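Local structure of Thg1-like uncharacterized protein (Bacillus thuringiensis, 4KGM) at residues A[52-57]-A[219-224]. The protein probably transfers nucleotides to the 5' end of tRNA, as related tRNA(His) guanylyltransferases do, and binds ATP and magnesium in a polymerase palm-like catalytic domain. Sequence-based numbering, arbitrary orientation.
Sequences AFWETC and VDHETP
The six-membered ring of W54 offers a face to the edge of H221 in an offset edge-to-face pair, the planes at 72° and the centroids 5.2 Å apart. The imidazole leads with its CE1 carbon, 3.6 Å from W54 CH2 and equally close to CZ3. V219 CG1 lies over one face of the indole and 3.5 Å from the plane of the imidazole, offset toward its rim, so it sits beside both rings. A chi1 of -179° sets CG1 opposite the backbone N and leaves CG2 facing the base of the tryptophan, where CG2 meets W54 CB at 3.9 Å. A beta-branched valine suits this spot because each methyl has its own surface to cover.

The contact joins helix 47-63 to the edge strand 215-220 of the antiparallel palm-like sheet and to the type I turn from D220 to T223. Tryptophan is long enough to bridge from the helix to that turn, and W195 and H72 also pack against its ring, while V219 also packs on I200 and I202 of the adjacent strand 200-206, I200 being shared with W54. H221, itself exposed, presents a C-H edge to the indole, as suits a polar ring.

No hydrogen bond crosses between the segments, so this interface, with the W54 side chain about 8 Å from the bound ATP, rests on van der Waals packing and burial of apolar surface. The C-H at CE1, between two nitrogens, points at the CH2-CZ3 rim of the indole and probably adds a modest electrostatic attraction.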
ATOM      1  N   ALA A  52     -10.758   8.270  32.513  1.00 43.18           N
ATOM      2  CA  ALA A  52     -10.252   9.246  31.558  1.00 41.26           C
ATOM      3  C   ALA A  52     -10.262   8.644  30.157  1.00 46.65           C
ATOM      4  O   ALA A  52     -10.469   9.349  29.167  1.00 32.01           O
ATOM      5  CB  ALA A  52      -8.852   9.691  31.941  1.00 37.91           C
ATOM      6  N   PHE A  53     -10.033   7.335  30.083  1.00 35.74           N
ATOM      7  CA  PHE A  53     -10.130   6.609  28.823  1.00 38.65           C
ATOM      8  C   PHE A  53     -11.586   6.486  28.396  1.00 42.51           C
ATOM      9  O   PHE A  53     -11.904   6.559  27.209  1.00 37.76           O
ATOM     10  CB  PHE A  53      -9.512   5.216  28.949  1.00 31.94           C
ATOM     11  CG  PHE A  53      -8.027   5.185  28.727  1.00 38.04           C
ATOM     12  CD1 PHE A  53      -7.501   5.273  27.449  1.00 31.26           C
ATOM     13  CD2 PHE A  53      -7.154   5.056  29.796  1.00 37.90           C
ATOM     14  CE1 PHE A  53      -6.137   5.243  27.241  1.00 36.32           C
ATOM     15  CE2 PHE A  53      -5.787   5.023  29.594  1.00 31.52           C
ATOM     16  CZ  PHE A  53      -5.279   5.118  28.315  1.00 36.87           C
ATOM     17  N   TRP A  54     -12.467   6.299  29.373  1.00 41.08           N
ATOM     18  CA  TRP A  54     -13.888   6.131  29.094  1.00 46.16           C
ATOM     19  C   TRP A  54     -14.490   7.408  28.518  1.00 40.93           C
ATOM     20  O   TRP A  54     -15.348   7.357  27.639  1.00 39.66           O
ATOM     21  CB  TRP A  54     -14.639   5.700  30.356  1.00 43.91           C
ATOM     22  CG  TRP A  54     -14.148   4.401  30.921  1.00 43.85           C
ATOM     23  CD1 TRP A  54     -13.330   3.496  30.309  1.00 40.47           C
ATOM     24  CD2 TRP A  54     -14.436   3.866  32.220  1.00 49.26           C
ATOM     25  NE1 TRP A  54     -13.092   2.432  31.143  1.00 48.58           N
ATOM     26  CE2 TRP A  54     -13.760   2.634  32.322  1.00 53.93           C
ATOM     27  CE3 TRP A  54     -15.200   4.308  33.304  1.00 49.33           C
ATOM     28  CZ2 TRP A  54     -13.826   1.839  33.466  1.00 54.19           C
ATOM     29  CZ3 TRP A  54     -15.265   3.517  34.438  1.00 45.66           C
ATOM     30  CH2 TRP A  54     -14.582   2.297  34.509  1.00 48.24           C
ATOM     31  N   GLU A  55     -14.033   8.553  29.016  1.00 42.00           N
ATOM     32  CA  GLU A  55     -14.466   9.838  28.481  1.00 42.13           C
ATOM     33  C   GLU A  55     -13.856  10.058  27.104  1.00 38.95           C
ATOM     34  O   GLU A  55     -14.456  10.695  26.240  1.00 37.73           O
ATOM     35  CB  GLU A  55     -14.081  10.979  29.424  1.00 38.80           C
ATOM     36  CG  GLU A  55     -14.915  11.032  30.688  1.00 43.56           C
ATOM     37  CD  GLU A  55     -16.394  11.200  30.398  1.00 51.24           C
ATOM     38  OE1 GLU A  55     -16.767  12.218  29.776  1.00 55.66           O
ATOM     39  OE2 GLU A  55     -17.183  10.311  30.783  1.00 45.52           O
ATOM     40  N   THR A  56     -12.654   9.525  26.911  1.00 39.53           N
ATOM     41  CA  THR A  56     -11.995   9.581  25.616  1.00 38.01           C
ATOM     42  C   THR A  56     -12.761   8.720  24.618  1.00 39.99           C
ATOM     43  O   THR A  56     -13.011   9.135  23.485  1.00 32.16           O
ATOM     44  CB  THR A  56     -10.536   9.098  25.709  1.00 34.88           C
ATOM     45  OG1 THR A  56      -9.804   9.954  26.594  1.00 34.97           O
ATOM     46  CG2 THR A  56      -9.876   9.116  24.341  1.00 33.29           C
ATOM     47  N   CYS A  57     -13.144   7.526  25.059  1.00 37.04           N
ATOM     48  CA  CYS A  57     -13.906   6.598  24.231  1.00 36.21           C
ATOM     49  C   CYS A  57     -15.230   7.191  23.761  1.00 33.91           C
ATOM     50  O   CYS A  57     -15.662   6.940  22.638  1.00 36.99           O
ATOM     51  CB  CYS A  57     -14.166   5.297  24.987  1.00 30.44           C
ATOM     52  SG  CYS A  57     -12.716   4.249  25.185  1.00 36.45           S
ATOM     53  N   VAL A 219     -20.959   3.981  29.125  1.00 48.53           N
ATOM     54  CA  VAL A 219     -20.137   2.851  29.528  1.00 40.14           C
ATOM     55  C   VAL A 219     -21.038   1.718  29.997  1.00 53.44           C
ATOM     56  O   VAL A 219     -21.864   1.902  30.891  1.00 53.76           O
ATOM     57  CB  VAL A 219     -19.178   3.228  30.672  1.00 44.52           C
ATOM     58  CG1 VAL A 219     -18.317   2.033  31.055  1.00 45.20           C
ATOM     59  CG2 VAL A 219     -18.314   4.413  30.276  1.00 40.25           C
ATOM     60  N   ASP A 220     -20.887   0.549  29.385  1.00 57.69           N
ATOM     61  CA  ASP A 220     -21.650  -0.620  29.798  1.00 56.51           C
ATOM     62  C   ASP A 220     -20.801  -1.516  30.690  1.00 62.13           C
ATOM     63  O   ASP A 220     -19.940  -2.251  30.208  1.00 60.33           O
ATOM     64  CB  ASP A 220     -22.148  -1.407  28.584  1.00 55.87           C
ATOM     65  CG  ASP A 220     -23.003  -2.598  28.975  1.00 62.19           C
ATOM     66  OD1 ASP A 220     -23.756  -2.491  29.967  1.00 65.70           O
ATOM     67  OD2 ASP A 220     -22.920  -3.644  28.296  1.00 62.79           O
ATOM     68  N   HIS A 221     -21.044  -1.444  31.996  1.00 64.76           N
ATOM     69  CA  HIS A 221     -20.302  -2.258  32.953  1.00 59.01           C
ATOM     70  C   HIS A 221     -20.846  -3.682  32.996  1.00 59.40           C
ATOM     71  O   HIS A 221     -20.278  -4.557  33.650  1.00 62.53           O
ATOM     72  CB  HIS A 221     -20.332  -1.619  34.341  1.00 57.70           C
ATOM     73  CG  HIS A 221     -19.651  -0.286  34.404  1.00 51.00           C
ATOM     74  ND1 HIS A 221     -18.283  -0.154  34.502  1.00 51.79           N
ATOM     75  CD2 HIS A 221     -20.150   0.972  34.376  1.00 48.92           C
ATOM     76  CE1 HIS A 221     -17.967   1.128  34.534  1.00 48.81           C
ATOM     77  NE2 HIS A 221     -19.082   1.833  34.458  1.00 53.11           N
ATOM     78  N   GLU A 222     -21.950  -3.902  32.289  1.00 57.75           N
ATOM     79  CA  GLU A 222     -22.506  -5.238  32.131  1.00 59.88           C
ATOM     80  C   GLU A 222     -22.074  -5.816  30.786  1.00 62.57           C
ATOM     81  O   GLU A 222     -22.740  -6.690  30.231  1.00 55.76           O
ATOM     82  CB  GLU A 222     -24.032  -5.203  32.228  1.00 59.22           C
ATOM     83  N   THR A 223     -20.956  -5.311  30.268  1.00 60.22           N
ATOM     84  CA  THR A 223     -20.394  -5.804  29.015  1.00 52.40           C
ATOM     85  C   THR A 223     -20.026  -7.273  29.156  1.00 52.34           C
ATOM     86  O   THR A 223     -19.182  -7.632  29.979  1.00 55.91           O
ATOM     87  CB  THR A 223     -19.141  -5.009  28.603  1.00 50.71           C
ATOM     88  OG1 THR A 223     -19.480  -3.626  28.442  1.00 52.07           O
ATOM     89  CG2 THR A 223     -18.578  -5.542  27.296  1.00 45.10           C
ATOM     90  N   PRO A 224     -20.661  -8.132  28.349  1.00 47.09           N
ATOM     91  CA  PRO A 224     -20.498  -9.584  28.461  1.00 46.49           C
ATOM     92  C   PRO A 224     -19.181 -10.080  27.882  1.00 47.17           C
ATOM     93  O   PRO A 224     -18.441  -9.318  27.259  1.00 50.89           O
ATOM     94  CB  PRO A 224     -21.658 -10.120  27.624  1.00 46.33           C
ATOM     95  CG  PRO A 224     -21.867  -9.074  26.584  1.00 48.56           C
ATOM     96  CD  PRO A 224     -21.596  -7.762  27.270  1.00 47.83           C
TER